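Local coordinates for protein putative sporulation-specific glycosylase YdhD (Bacillus subtilis subsp. subtilis str. 168, PDB 3CZ8) that is probably a sporulation-specific glycosyl hydrolase, of which this chain is the family 18 glycosidase domain, and may bind chitin or related cell-wall polysaccharide, at residues Val15-Asp20 with Pro31-Ile36; Phe39-Ala44 with Arg110-Val115; Ala57-Thr62 with Val67-Thr72; His186-Glu191 with Gly235-Ala240; Gln244-Arg249 with Pro266-Ser271. The protein carries 1 engineered substitution. All coordinates share one frame; numbering follows the deposited sequence.

Contact 1: residues Val15-Asp20 with Pro31-Ile36; sequences VLRNPD and PYSSSI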
# COMPACT_ATOMS: atom_id res chain seq x y z
N VAL A 15 6.51 11.00 9.24
CA VAL A 15 7.14 12.31 9.06
C VAL A 15 8.59 12.17 8.59
O VAL A 15 9.39 11.46 9.21
CB VAL A 15 7.01 13.15 10.36
CG1 VAL A 15 7.80 14.43 10.29
CG2 VAL A 15 5.54 13.47 10.63
N LEU A 16 8.91 12.85 7.49
CA LEU A 16 10.25 12.87 6.90
C LEU A 16 10.82 14.27 7.07
O LEU A 16 10.55 15.16 6.26
CB LEU A 16 10.20 12.54 5.40
CG LEU A 16 9.75 11.12 5.02
CD1 LEU A 16 8.85 11.16 3.81
CD2 LEU A 16 10.96 10.22 4.80
N ARG A 17 11.60 14.47 8.14
CA ARG A 17 12.08 15.79 8.52
C ARG A 17 12.91 16.49 7.43
O ARG A 17 13.68 15.84 6.72
CB ARG A 17 12.86 15.73 9.84
CG ARG A 17 13.29 17.11 10.35
CD ARG A 17 14.15 17.06 11.59
NE ARG A 17 13.37 17.46 12.75
CZ ARG A 17 13.89 17.87 13.90
NH1 ARG A 17 15.20 17.94 14.06
NH2 ARG A 17 13.08 18.22 14.90
N ASN A 18 12.69 17.80 7.30
CA ASN A 18 13.60 18.72 6.61
C ASN A 18 15.03 18.46 7.10
O ASN A 18 15.33 18.68 8.28
CB ASN A 18 13.17 20.16 6.92
CG ASN A 18 13.93 21.22 6.12
OD1 ASN A 18 14.97 20.96 5.52
ND2 ASN A 18 13.39 22.43 6.12
N PRO A 19 15.92 17.98 6.19
CA PRO A 19 17.30 17.60 6.55
C PRO A 19 18.17 18.76 7.03
O PRO A 19 19.16 18.54 7.74
CB PRO A 19 17.85 17.03 5.24
CG PRO A 19 17.02 17.64 4.17
CD PRO A 19 15.65 17.77 4.76
N ASP A 20 17.79 19.98 6.66
CA ASP A 20 18.46 21.21 7.09
C ASP A 20 18.30 21.53 8.59
O ASP A 20 19.01 22.39 9.12
CB ASP A 20 17.98 22.39 6.25
CG ASP A 20 18.28 22.23 4.77
OD1 ASP A 20 17.82 23.06 3.97
OD2 ASP A 20 18.99 21.26 4.41
N PRO A 31 15.32 14.48 21.88
CA PRO A 31 13.91 14.56 21.49
C PRO A 31 13.67 14.00 20.09
O PRO A 31 14.46 14.26 19.18
CB PRO A 31 13.61 16.06 21.53
CG PRO A 31 14.95 16.73 21.47
CD PRO A 31 15.86 15.81 22.20
N TYR A 32 12.59 13.22 19.94
CA TYR A 32 12.35 12.47 18.70
C TYR A 32 12.06 13.37 17.50
O TYR A 32 11.43 14.42 17.62
CB TYR A 32 11.26 11.41 18.88
CG TYR A 32 11.65 10.25 19.78
CD1 TYR A 32 10.68 9.42 20.33
CD2 TYR A 32 12.99 9.99 20.09
CE1 TYR A 32 11.03 8.35 21.16
CE2 TYR A 32 13.35 8.93 20.92
CZ TYR A 32 12.37 8.12 21.45
OH TYR A 32 12.72 7.06 22.27
N SER A 33 12.55 12.94 16.34
CA SER A 33 12.55 13.75 15.13
C SER A 33 11.51 13.28 14.10
O SER A 33 11.34 13.90 13.04
CB SER A 33 13.96 13.72 14.53
OG SER A 33 14.00 14.34 13.26
N SER A 34 10.81 12.19 14.41
CA SER A 34 9.82 11.63 13.50
C SER A 34 8.62 11.07 14.25
O SER A 34 8.65 10.93 15.47
CB SER A 34 10.45 10.55 12.61
OG SER A 34 9.57 10.16 11.58
N SER A 35 7.56 10.77 13.51
CA SER A 35 6.37 10.17 14.10
C SER A 35 5.68 9.24 13.12
O SER A 35 5.92 9.31 11.92
CB SER A 35 5.41 11.24 14.63
OG SER A 35 5.05 12.17 13.62
N ILE A 36 4.84 8.36 13.65
CA ILE A 36 3.98 7.50 12.86
C ILE A 36 2.58 7.65 13.43
O ILE A 36 2.38 7.43 14.63
CB ILE A 36 4.46 6.01 12.92
CG1 ILE A 36 5.66 5.79 12.00
CG2 ILE A 36 3.34 5.04 12.56
CD1 ILE A 36 6.42 4.51 12.26

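Contact 2: residues Phe39-Ala44 with Arg110-Val115; sequences FEYHIA and RGYGGV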
# COMPACT_ATOMS: atom_id res chain seq x y z
N PHE A 39 -3.54 4.57 11.78
CA PHE A 39 -4.95 4.70 11.45
C PHE A 39 -5.76 3.56 12.02
O PHE A 39 -5.24 2.53 12.20
CB PHE A 39 -5.14 4.83 9.94
CG PHE A 39 -4.96 6.21 9.44
CD1 PHE A 39 -6.03 6.97 9.07
CD2 PHE A 39 -3.72 6.78 9.38
CE1 PHE A 39 -5.85 8.23 8.66
CE2 PHE A 39 -3.58 8.04 8.96
CZ PHE A 39 -4.64 8.76 8.60
N GLU A 40 -7.04 3.73 12.27
CA GLU A 40 -7.63 4.84 12.96
C GLU A 40 -8.40 4.36 14.17
O GLU A 40 -8.72 3.20 14.27
CB GLU A 40 -8.59 5.51 12.02
CG GLU A 40 -9.42 4.53 11.28
CD GLU A 40 -10.77 4.35 11.88
OE1 GLU A 40 -11.34 3.28 11.72
OE2 GLU A 40 -11.27 5.28 12.49
N TYR A 41 -8.70 5.27 15.09
CA TYR A 41 -9.83 5.14 16.00
C TYR A 41 -10.93 6.08 15.61
O TYR A 41 -10.67 7.18 15.25
CB TYR A 41 -9.41 5.47 17.42
CG TYR A 41 -8.50 4.48 18.08
CD1 TYR A 41 -7.15 4.51 17.86
CD2 TYR A 41 -9.00 3.53 18.94
CE1 TYR A 41 -6.35 3.65 18.46
CE2 TYR A 41 -8.20 2.66 19.54
CZ TYR A 41 -6.87 2.72 19.30
OH TYR A 41 -6.02 1.85 19.88
N HIS A 42 -12.16 5.65 15.68
CA HIS A 42 -13.25 6.51 15.31
C HIS A 42 -14.20 6.83 16.45
O HIS A 42 -14.25 6.13 17.43
CB HIS A 42 -13.99 6.00 14.07
CG HIS A 42 -14.29 4.54 14.12
ND1 HIS A 42 -13.38 3.58 13.77
CD2 HIS A 42 -15.41 3.88 14.50
CE1 HIS A 42 -13.91 2.39 13.94
NE2 HIS A 42 -15.14 2.55 14.38
N ILE A 43 -14.96 7.90 16.29
CA ILE A 43 -15.74 8.47 17.37
C ILE A 43 -17.25 8.20 17.24
O ILE A 43 -17.76 7.98 16.14
CB ILE A 43 -15.47 10.00 17.54
CG1 ILE A 43 -16.02 10.80 16.35
CG2 ILE A 43 -13.98 10.25 17.70
CD1 ILE A 43 -16.04 12.30 16.56
N ALA A 44 -17.93 8.19 18.38
CA ALA A 44 -19.38 8.09 18.44
C ALA A 44 -19.95 9.49 18.68
O ALA A 44 -19.21 10.37 19.13
CB ALA A 44 -19.78 7.12 19.55
N ARG A 110 -2.81 2.90 26.35
CA ARG A 110 -2.16 2.19 25.24
C ARG A 110 -0.70 2.57 25.04
O ARG A 110 0.05 1.83 24.40
CB ARG A 110 -2.96 2.38 23.94
CG ARG A 110 -4.39 1.83 23.99
CD ARG A 110 -4.50 0.44 23.37
NE ARG A 110 -3.99 -0.62 24.25
CZ ARG A 110 -2.81 -1.23 24.10
NH1 ARG A 110 -2.45 -2.18 24.96
NH2 ARG A 110 -1.99 -0.88 23.12
N GLY A 111 -0.28 3.71 25.57
CA GLY A 111 1.13 4.11 25.52
C GLY A 111 1.57 4.87 24.27
O GLY A 111 2.73 4.80 23.87
N TYR A 112 0.64 5.61 23.67
CA TYR A 112 0.97 6.48 22.54
C TYR A 112 1.72 7.71 23.03
O TYR A 112 1.58 8.10 24.19
CB TYR A 112 -0.30 6.91 21.82
CG TYR A 112 -0.91 5.88 20.89
CD1 TYR A 112 -0.33 5.61 19.65
CD2 TYR A 112 -2.07 5.20 21.24
CE1 TYR A 112 -0.89 4.68 18.78
CE2 TYR A 112 -2.64 4.26 20.38
CZ TYR A 112 -2.04 4.01 19.15
OH TYR A 112 -2.59 3.09 18.29
N GLY A 113 2.51 8.32 22.15
CA GLY A 113 3.20 9.57 22.47
C GLY A 113 2.40 10.82 22.14
O GLY A 113 2.89 11.94 22.33
N GLY A 114 1.17 10.64 21.67
CA GLY A 114 0.33 11.76 21.26
C GLY A 114 -0.76 11.34 20.29
O GLY A 114 -1.03 10.14 20.14
N VAL A 115 -1.39 12.32 19.65
CA VAL A 115 -2.44 12.03 18.67
C VAL A 115 -2.29 12.77 17.35
O VAL A 115 -1.52 13.72 17.22
CB VAL A 115 -3.88 12.29 19.19
CG1 VAL A 115 -4.26 11.32 20.28
CG2 VAL A 115 -4.05 13.72 19.64

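Contact 3: residues Ala57-Thr62 with Val67-Thr72; sequences AAIETT and VTPLAT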
# COMPACT_ATOMS: atom_id res chain seq x y z
N ALA A 57 1.47 -4.16 19.58
CA ALA A 57 2.72 -4.55 18.93
C ALA A 57 3.32 -3.39 18.14
O ALA A 57 4.53 -3.17 18.19
CB ALA A 57 2.50 -5.77 18.03
N ALA A 58 2.47 -2.65 17.44
CA ALA A 58 2.90 -1.51 16.61
C ALA A 58 3.43 -0.32 17.43
O ALA A 58 4.40 0.32 17.03
CB ALA A 58 1.77 -1.07 15.68
N ILE A 59 2.79 -0.06 18.57
CA ILE A 59 3.22 0.99 19.50
C ILE A 59 4.61 0.69 20.05
O ILE A 59 5.50 1.56 20.00
CB ILE A 59 2.20 1.18 20.65
CG1 ILE A 59 0.85 1.66 20.10
CG2 ILE A 59 2.71 2.19 21.69
CD1 ILE A 59 -0.32 1.45 21.05
N GLU A 60 4.80 -0.54 20.54
CA GLU A 60 6.06 -1.00 21.13
C GLU A 60 7.22 -0.96 20.14
O GLU A 60 8.33 -0.55 20.49
CB GLU A 60 5.88 -2.42 21.70
CG GLU A 60 7.03 -2.90 22.60
CD GLU A 60 6.98 -4.40 22.89
OE1 GLU A 60 5.89 -4.93 23.22
OE2 GLU A 60 8.04 -5.06 22.80
N THR A 61 6.95 -1.37 18.90
CA THR A 61 7.94 -1.39 17.82
C THR A 61 8.37 0.03 17.44
O THR A 61 9.56 0.28 17.24
CB THR A 61 7.40 -2.14 16.58
OG1 THR A 61 6.85 -3.40 16.98
CG2 THR A 61 8.50 -2.38 15.54
N THR A 62 7.40 0.95 17.37
CA THR A 62 7.67 2.35 17.01
C THR A 62 8.56 3.03 18.05
O THR A 62 9.55 3.68 17.69
CB THR A 62 6.35 3.16 16.81
OG1 THR A 62 5.46 2.43 15.96
CG2 THR A 62 6.63 4.51 16.17
N VAL A 67 11.01 6.70 17.37
CA VAL A 67 10.05 7.45 16.58
C VAL A 67 8.79 7.50 17.44
O VAL A 67 8.51 6.54 18.17
CB VAL A 67 9.82 6.75 15.20
CG1 VAL A 67 8.61 7.28 14.47
CG2 VAL A 67 11.05 6.90 14.30
N THR A 68 8.04 8.61 17.40
CA THR A 68 6.84 8.75 18.24
C THR A 68 5.60 8.10 17.61
O THR A 68 5.19 8.48 16.52
CB THR A 68 6.50 10.24 18.53
OG1 THR A 68 7.68 10.95 18.91
CG2 THR A 68 5.47 10.35 19.64
N PRO A 69 4.99 7.11 18.30
CA PRO A 69 3.71 6.60 17.82
C PRO A 69 2.54 7.51 18.20
O PRO A 69 2.33 7.83 19.38
CB PRO A 69 3.59 5.24 18.51
CG PRO A 69 4.40 5.35 19.74
CD PRO A 69 5.46 6.40 19.51
N LEU A 70 1.77 7.92 17.20
CA LEU A 70 0.60 8.76 17.41
C LEU A 70 -0.66 7.99 17.07
O LEU A 70 -0.69 7.23 16.11
CB LEU A 70 0.69 10.04 16.58
CG LEU A 70 1.95 10.91 16.68
CD1 LEU A 70 1.93 12.04 15.65
CD2 LEU A 70 2.12 11.49 18.07
N ALA A 71 -1.70 8.17 17.88
CA ALA A 71 -3.01 7.59 17.60
C ALA A 71 -3.81 8.51 16.69
O ALA A 71 -3.97 9.69 16.98
CB ALA A 71 -3.78 7.37 18.90
N THR A 72 -4.31 7.97 15.58
CA THR A 72 -5.16 8.77 14.71
C THR A 72 -6.61 8.65 15.14
O THR A 72 -7.14 7.54 15.26
CB THR A 72 -4.98 8.40 13.22
OG1 THR A 72 -3.59 8.43 12.90
CG2 THR A 72 -5.72 9.38 12.33

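Contact 4: residues His186-Glu191 with Gly235-Ala240; sequences HHAGSE and GTVASA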
# COMPACT_ATOMS: atom_id res chain seq x y z
N HIS A 186 -6.98 17.59 -8.03
CA HIS A 186 -7.77 16.77 -8.93
C HIS A 186 -7.81 15.38 -8.35
O HIS A 186 -6.83 14.92 -7.76
CB HIS A 186 -7.17 16.76 -10.33
CG HIS A 186 -7.03 18.12 -10.93
ND1 HIS A 186 -8.02 18.70 -11.70
CD2 HIS A 186 -6.03 19.03 -10.87
CE1 HIS A 186 -7.63 19.90 -12.09
NE2 HIS A 186 -6.42 20.12 -11.60
N HIS A 187 -8.95 14.71 -8.52
CA HIS A 187 -9.22 13.43 -7.87
C HIS A 187 -10.21 12.60 -8.69
O HIS A 187 -10.52 12.94 -9.83
CB HIS A 187 -9.73 13.66 -6.44
CG HIS A 187 -10.95 14.53 -6.36
ND1 HIS A 187 -12.22 14.02 -6.25
CD2 HIS A 187 -11.08 15.88 -6.37
CE1 HIS A 187 -13.09 15.02 -6.21
NE2 HIS A 187 -12.42 16.15 -6.28
N ALA A 188 -10.71 11.52 -8.08
CA ALA A 188 -11.59 10.55 -8.75
C ALA A 188 -12.94 11.11 -9.20
O ALA A 188 -13.52 10.64 -10.18
CB ALA A 188 -11.79 9.31 -7.87
N GLY A 189 -13.42 12.12 -8.48
CA GLY A 189 -14.69 12.77 -8.80
C GLY A 189 -14.52 14.10 -9.51
O GLY A 189 -15.43 14.94 -9.48
N SER A 190 -13.37 14.30 -10.16
CA SER A 190 -13.13 15.53 -10.91
C SER A 190 -12.60 15.29 -12.33
O SER A 190 -12.39 14.15 -12.75
CB SER A 190 -12.18 16.46 -10.14
OG SER A 190 -10.82 16.10 -10.34
N GLU A 191 -12.41 16.39 -13.06
CA GLU A 191 -11.72 16.44 -14.35
C GLU A 191 -10.24 16.10 -14.14
O GLU A 191 -9.67 16.44 -13.09
CB GLU A 191 -11.88 17.86 -14.92
CG GLU A 191 -11.29 18.14 -16.31
CD GLU A 191 -12.26 17.88 -17.45
OE1 GLU A 191 -13.41 18.36 -17.38
OE2 GLU A 191 -11.86 17.20 -18.42
N GLY A 235 -20.64 11.50 -13.69
CA GLY A 235 -21.07 10.23 -13.10
C GLY A 235 -19.96 9.21 -12.96
O GLY A 235 -19.98 8.39 -12.04
N THR A 236 -19.00 9.24 -13.88
CA THR A 236 -17.89 8.27 -13.88
C THR A 236 -16.85 8.59 -12.81
O THR A 236 -16.57 9.75 -12.52
CB THR A 236 -17.14 8.19 -15.24
OG1 THR A 236 -16.63 9.48 -15.59
CG2 THR A 236 -18.04 7.65 -16.35
N VAL A 237 -16.28 7.53 -12.24
CA VAL A 237 -15.25 7.64 -11.22
C VAL A 237 -13.92 7.18 -11.82
O VAL A 237 -13.84 6.10 -12.41
CB VAL A 237 -15.62 6.78 -9.97
CG1 VAL A 237 -14.60 6.97 -8.85
CG2 VAL A 237 -17.02 7.11 -9.47
N ALA A 238 -12.88 8.01 -11.67
CA ALA A 238 -11.52 7.64 -12.07
C ALA A 238 -10.97 6.54 -11.18
O ALA A 238 -11.43 6.34 -10.06
CB ALA A 238 -10.62 8.85 -12.02
N SER A 239 -9.97 5.82 -11.68
CA SER A 239 -9.33 4.77 -10.90
C SER A 239 -8.23 5.37 -10.04
O SER A 239 -7.29 5.99 -10.56
CB SER A 239 -8.77 3.67 -11.80
OG SER A 239 -9.80 3.01 -12.50
N ALA A 240 -8.36 5.19 -8.72
CA ALA A 240 -7.37 5.62 -7.74
C ALA A 240 -6.27 4.58 -7.64
O ALA A 240 -6.50 3.45 -7.19
CB ALA A 240 -8.04 5.83 -6.38

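Contact 5: residues Gln244-Arg249 with Pro266-Ser271; sequences QNAIER and PFFRYS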
# COMPACT_ATOMS: atom_id res chain seq x y z
N GLN A 244 3.43 3.84 -8.10
CA GLN A 244 4.04 2.70 -8.78
C GLN A 244 3.08 2.07 -9.79
O GLN A 244 3.51 1.70 -10.89
CB GLN A 244 4.54 1.65 -7.79
CG GLN A 244 5.51 0.66 -8.43
CD GLN A 244 6.01 -0.40 -7.49
OE1 GLN A 244 6.44 -0.11 -6.37
NE2 GLN A 244 5.97 -1.65 -7.94
N ASN A 245 1.80 1.98 -9.44
CA ASN A 245 0.75 1.52 -10.37
C ASN A 245 0.68 2.32 -11.66
O ASN A 245 0.46 1.75 -12.72
CB ASN A 245 -0.63 1.55 -9.72
CG ASN A 245 -0.80 0.52 -8.63
OD1 ASN A 245 -1.69 0.65 -7.80
ND2 ASN A 245 0.04 -0.51 -8.63
N ALA A 246 0.83 3.64 -11.55
CA ALA A 246 0.89 4.52 -12.71
C ALA A 246 2.07 4.19 -13.63
O ALA A 246 1.91 4.12 -14.84
CB ALA A 246 0.95 5.97 -12.26
N ILE A 247 3.24 4.00 -13.03
CA ILE A 247 4.44 3.59 -13.77
C ILE A 247 4.24 2.22 -14.42
O ILE A 247 4.61 2.02 -15.57
CB ILE A 247 5.69 3.63 -12.86
CG1 ILE A 247 6.24 5.06 -12.83
CG2 ILE A 247 6.79 2.66 -13.32
CD1 ILE A 247 6.79 5.48 -11.49
N GLU A 248 3.61 1.30 -13.68
CA GLU A 248 3.27 -0.03 -14.19
C GLU A 248 2.31 -0.00 -15.38
O GLU A 248 2.43 -0.82 -16.29
CB GLU A 248 2.70 -0.90 -13.06
CG GLU A 248 3.76 -1.38 -12.06
CD GLU A 248 3.18 -1.79 -10.71
OE1 GLU A 248 1.95 -1.64 -10.48
OE2 GLU A 248 3.96 -2.28 -9.86
N ARG A 249 1.37 0.94 -15.37
CA ARG A 249 0.44 1.12 -16.49
C ARG A 249 1.10 1.77 -17.70
O ARG A 249 0.76 1.46 -18.84
CB ARG A 249 -0.79 1.92 -16.07
CG ARG A 249 -1.71 1.14 -15.17
CD ARG A 249 -3.00 1.88 -14.88
NE ARG A 249 -3.81 1.14 -13.92
CZ ARG A 249 -5.13 1.26 -13.77
NH1 ARG A 249 -5.81 2.11 -14.53
NH2 ARG A 249 -5.76 0.53 -12.86
N PRO A 266 4.25 14.60 -13.08
CA PRO A 266 4.29 13.69 -14.23
C PRO A 266 2.90 13.29 -14.70
O PRO A 266 1.96 13.21 -13.89
CB PRO A 266 5.05 12.48 -13.69
CG PRO A 266 4.78 12.47 -12.24
CD PRO A 266 4.60 13.91 -11.83
N PHE A 267 2.77 13.06 -16.00
CA PHE A 267 1.53 12.60 -16.60
C PHE A 267 1.79 11.79 -17.86
O PHE A 267 2.87 11.87 -18.44
CB PHE A 267 0.57 13.77 -16.88
CG PHE A 267 0.99 14.68 -18.01
CD1 PHE A 267 0.34 14.64 -19.23
CD2 PHE A 267 2.04 15.59 -17.84
CE1 PHE A 267 0.72 15.47 -20.28
CE2 PHE A 267 2.43 16.43 -18.88
CZ PHE A 267 1.77 16.37 -20.10
N PHE A 268 0.81 10.98 -18.25
CA PHE A 268 0.84 10.31 -19.54
C PHE A 268 -0.56 10.00 -20.05
O PHE A 268 -1.52 10.01 -19.28
CB PHE A 268 1.71 9.04 -19.52
CG PHE A 268 1.21 7.95 -18.62
CD1 PHE A 268 0.38 6.94 -19.10
CD2 PHE A 268 1.60 7.90 -17.28
CE1 PHE A 268 -0.07 5.92 -18.27
CE2 PHE A 268 1.16 6.89 -16.45
CZ PHE A 268 0.32 5.89 -16.95
N ARG A 269 -0.67 9.75 -21.35
CA ARG A 269 -1.92 9.30 -21.95
C ARG A 269 -1.70 7.97 -22.68
O ARG A 269 -0.59 7.68 -23.13
CB ARG A 269 -2.48 10.35 -22.91
CG ARG A 269 -2.94 11.63 -22.24
CD ARG A 269 -3.43 12.66 -23.25
NE ARG A 269 -3.86 13.89 -22.59
CZ ARG A 269 -3.08 14.96 -22.40
NH1 ARG A 269 -1.83 14.96 -22.84
NH2 ARG A 269 -3.56 16.02 -21.78
N TYR A 270 -2.76 7.17 -22.77
CA TYR A 270 -2.74 5.92 -23.52
C TYR A 270 -4.13 5.56 -24.03
O TYR A 270 -5.13 6.11 -23.55
CB TYR A 270 -2.15 4.77 -22.68
CG TYR A 270 -2.99 4.32 -21.50
CD1 TYR A 270 -4.00 3.36 -21.65
CD2 TYR A 270 -2.77 4.84 -20.22
CE1 TYR A 270 -4.77 2.94 -20.57
CE2 TYR A 270 -3.53 4.42 -19.13
CZ TYR A 270 -4.53 3.47 -19.31
OH TYR A 270 -5.29 3.05 -18.25
N SER A 271 -4.20 4.65 -24.99
CA SER A 271 -5.47 4.09 -25.46
C SER A 271 -5.55 2.63 -25.05
O SER A 271 -4.61 1.87 -25.29
CB SER A 271 -5.60 4.22 -26.98
OG SER A 271 -5.55 5.58 -27.38

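Contact 1: residues Val15-Asp20 with Pro31-Ile36
Ser-34 meets the backbone of Val-15 through its hydroxyl. OG donates to Val-15 O over 2.7 Å and lies in the carbonyl plane, on a lone pair. With chi1 at -170°, Ser-34 OG swings away from its own backbone N and across to that oxygen. Next along, Val-15 N gives a hydrogen bond of 3.2 Å to Ser-35 O. The valine is thus held on both backbone polar atoms. Its CG2 methyl rests against Ser-35 OG at 3.3 Å, and that hydroxyl is also bonded to a glycerol, probably from the crystallisation liquor.

Arg-17 lies against Ser-33. Its CD is 3.2 Å from Ser-33 OG, and the same oxygen sits 3.1 Å above one face of the guanidinium, shifted toward the rim. Arg-17 NE is also 3.2 Å from Ser-33 OG, but the angle is too poor for a hydrogen bond. NE has a weak bond to Gln-301 instead, and Ser-33 OG a weak one to Gln-273 of the second subunit. With a serine in place of Arg-17 the guanidinium is gone, and Ser-33 OG would probably lose the flat group beside it and Gln-301 its weak donor.

Beyond Arg-17 the chain turns. Asp-20 N bonds to Asn-18 OD1, an Asx turn, and Asp-20 makes a salt bridge to Arg-296. The contact lies where strand 9-17 ends and strand 35-42 begins. Here strand 9-17 runs antiparallel to strand 35-42, a departure from the all-parallel barrel pattern. The two are neighbours in the barrel sheet of the family 18 TIM-barrel domain.

Contact 2: residues Phe39-Ala44 with Arg110-Val115
In the layer between the barrel strands and the helices packed outside them, Tyr-41 meets Tyr-112 and Arg-110. The two tyrosines come from opposite directions. Tyr-112 OH lies at the edge of the Tyr-41 ring, in its plane, 3.8 Å from CE1. Ring carbons also touch, with Tyr-41 CE1 4.2 Å from Tyr-112 CE2. The two hydroxyls are 4.0 Å apart, Tyr-41 OH to Tyr-112 OH, and do not bond to each other. Both bond to one oxygen of Asp-55, OD1. Outside the two segments as well, Asp-55 OD2 pairs with Arg-110 NH2 in a salt bridge, so one carboxylate gathers all three side chains.

Arg-110 crosses Tyr-41 at about a right angle, and its CD is 4.1 Å from Tyr-41 OH. Its guanidinium is turned only 21° from the plane of that ring. The chain is bent at chi2 (-97°) and again at chi3 (76°), which folds the guanidinium round toward the acid.

The backbones stay well apart because strand 68-77 lies between strands 35-42 and 114-118 in the TIM barrel. Tyr-41 therefore reaches past that middle strand to the turn that follows helix 93-110. Gly-111 leaves that helix with positive phi, a conformation that suits glycine.

Next to Tyr-41, Glu-40 and His-42 pair with each other. His-42 ND1 donates to Glu-40 OE1 over 2.9 Å, on the syn side of the carboxylate, with a weaker share to OE2. Glu-40 OE2 also bonds to Thr-74, and OE1 accepts from the backbone N of Tyr-6 of the second subunit.

Contact 3: residues Ala57-Thr62 with Val67-Thr72
Ala-58 O is gripped twice by Thr-62, the residue that carries most of this contact. Thr-62 OG1 donates to it over 2.6 Å and Thr-62 N over 3.1 Å. The two donors reach the oxygen from opposite faces of its carbonyl plane. With OG1 turned back to the helix, the methyl CG2 lies anti to the backbone N (chi1 -48° for OG1) and faces the strand.

That methyl is wedged between Val-67 and Pro-69. Thr-62 CG2 is 3.8 Å from Val-67 CG1 and 3.7 Å from Pro-69 N. The CB atoms of Thr-62 and Pro-69 are 3.9 Å apart. One turn earlier, Ile-59 CG2 touches Pro-69 CG at 4.1 Å, the two side chains crossing at about a right angle. The proline ring thus packs against two successive turns of the helix.

Helix 56-64 and strand 68-77 are the second and third members of a beta-alpha-beta unit that starts with strand 35-42. The short segments run nearly antiparallel, at 149°, as expected where a helix returns along the outside of the TIM barrel. Few residues join them. A weak hydrogen bond of 3.4 Å from Val-67 N to Thr-62 O spans this short connection. Ile-59 also touches Tyr-112 and Arg-110.

Contact 4: residues His186-Glu191 with Gly235-Ala240
Ala-188 O accepts a nearly straight hydrogen bond from Ala-238 N, 3.1 Å long with an angle of 171° at the hydrogen. The donor lies in the carbonyl plane, on a lone pair. It is the one hydrogen bond between the two segments, and Ala-188 and Ala-238 are where the backbones come nearest.

Small apolar groups close round it. Ala-188 CB packs on Val-237 CG1 at 3.8 Å and more loosely on Ala-238 CB at 4.3 Å. The valine presents CG1 because that methyl is anti to its backbone N (chi1 -176°). From the other segment, Ala-238 CB comes over Ala-188 CA at 3.8 Å.

The loop 186-191 follows strand 177-181 of the TIM barrel. Segment 235-240 leads into strand 239-241, an outermost strand of the antiparallel sheet inserted between strand 217-220 and helix 285-297. Family 18 enzymes often carry such an alpha+beta insertion, so the contact joins a barrel loop to the insertion. Tyr-226 and Trp-228 of the neighbouring strand 225-229 touch Ala-188 and Ala-238, respectively.

A type I turn from His-187 to Ser-190 places Ala-188 for this. Its backbone bond runs from Ser-190 N to His-187 O. The turn is drawn together further by Ser-190 OG, which accepts from His-187 N over 3.0 Å. Ser-190 CB also lies 3.8 Å above one face of the His-187 ring, toward its rim. Flanking the turn, His-186 ND1 bonds to Glu-191 O, approaching from above the carbonyl plane.

Contact 5: residues Gln244-Arg249 with Pro266-Ser271
Phe-268 pushes the end of its ring against the helix backbone at Ala-246. CZ is 3.2 Å from Ala-246 O, with the oxygen set obliquely to the ring. The neighbouring CE2 touches Ala-246 CB at 4.3 Å. Arg-249 CB lies at the ring edge, near its plane, 4.2 Å from CZ. The phenylalanine CG sits between its own backbone N and carbonyl carbon (chi1 64°), and this turns the ring toward the helix. Cutting Phe-268 back to an alanine is likely to open a gap under Ala-246 and leave Arg-249 CB without the ring edge beside it.

Two residues on, Tyr-270 points to the same side of the strand. Its OH is 3.9 Å from Arg-249 NH1, a distance for packing only. Guanidinium and ring planes stand 72° apart. What joins these two groups is Asp-227: its OD1 takes a salt bridge from Arg-249 NH1 and a hydrogen bond from Tyr-270 OH. The Tyr-270 ring also stacks with Tyr-253 and His-278.

On another side of the helix, Glu-248 gathers two amides. Asn-245 ND2 donates to OE1 on the syn side over 2.9 Å, and Gln-244 NE2 donates to OE2 on the anti side. Glu-248 OE1 bonds further to Tyr-14 of the second subunit, so this side of the helix faces the dimer partner. Helix 243-252 crosses strand 265-271 at 39° in the short segments. The helix lies on the antiparallel sheet of the inserted subdomain, consistent with the alpha+beta insertion found in many family 18 enzymes.

In the fold
From the N terminus, contact 1 closes first, a short loop joining the neighbouring strands 9-17 and 35-42. Strand 35-42 then opens the wide loop that contact 2 closes at residues 110-115. Contact 3 falls within that loop and closes the turn from helix 56-64 to strand 68-77. Contacts 1 and 2 both touch contact 3 through strand 68-77, so the three tie together one side of the barrel. Contacts 4 and 5 follow in series on the inserted antiparallel sheet, their centres about 15 Å apart. Contact 4 closes a long loop between barrel segment 186-191 and edge strand 239-241; contact 5 closes a shorter one from helix 243-252 to strand 265-271. No contacts cross along the chain.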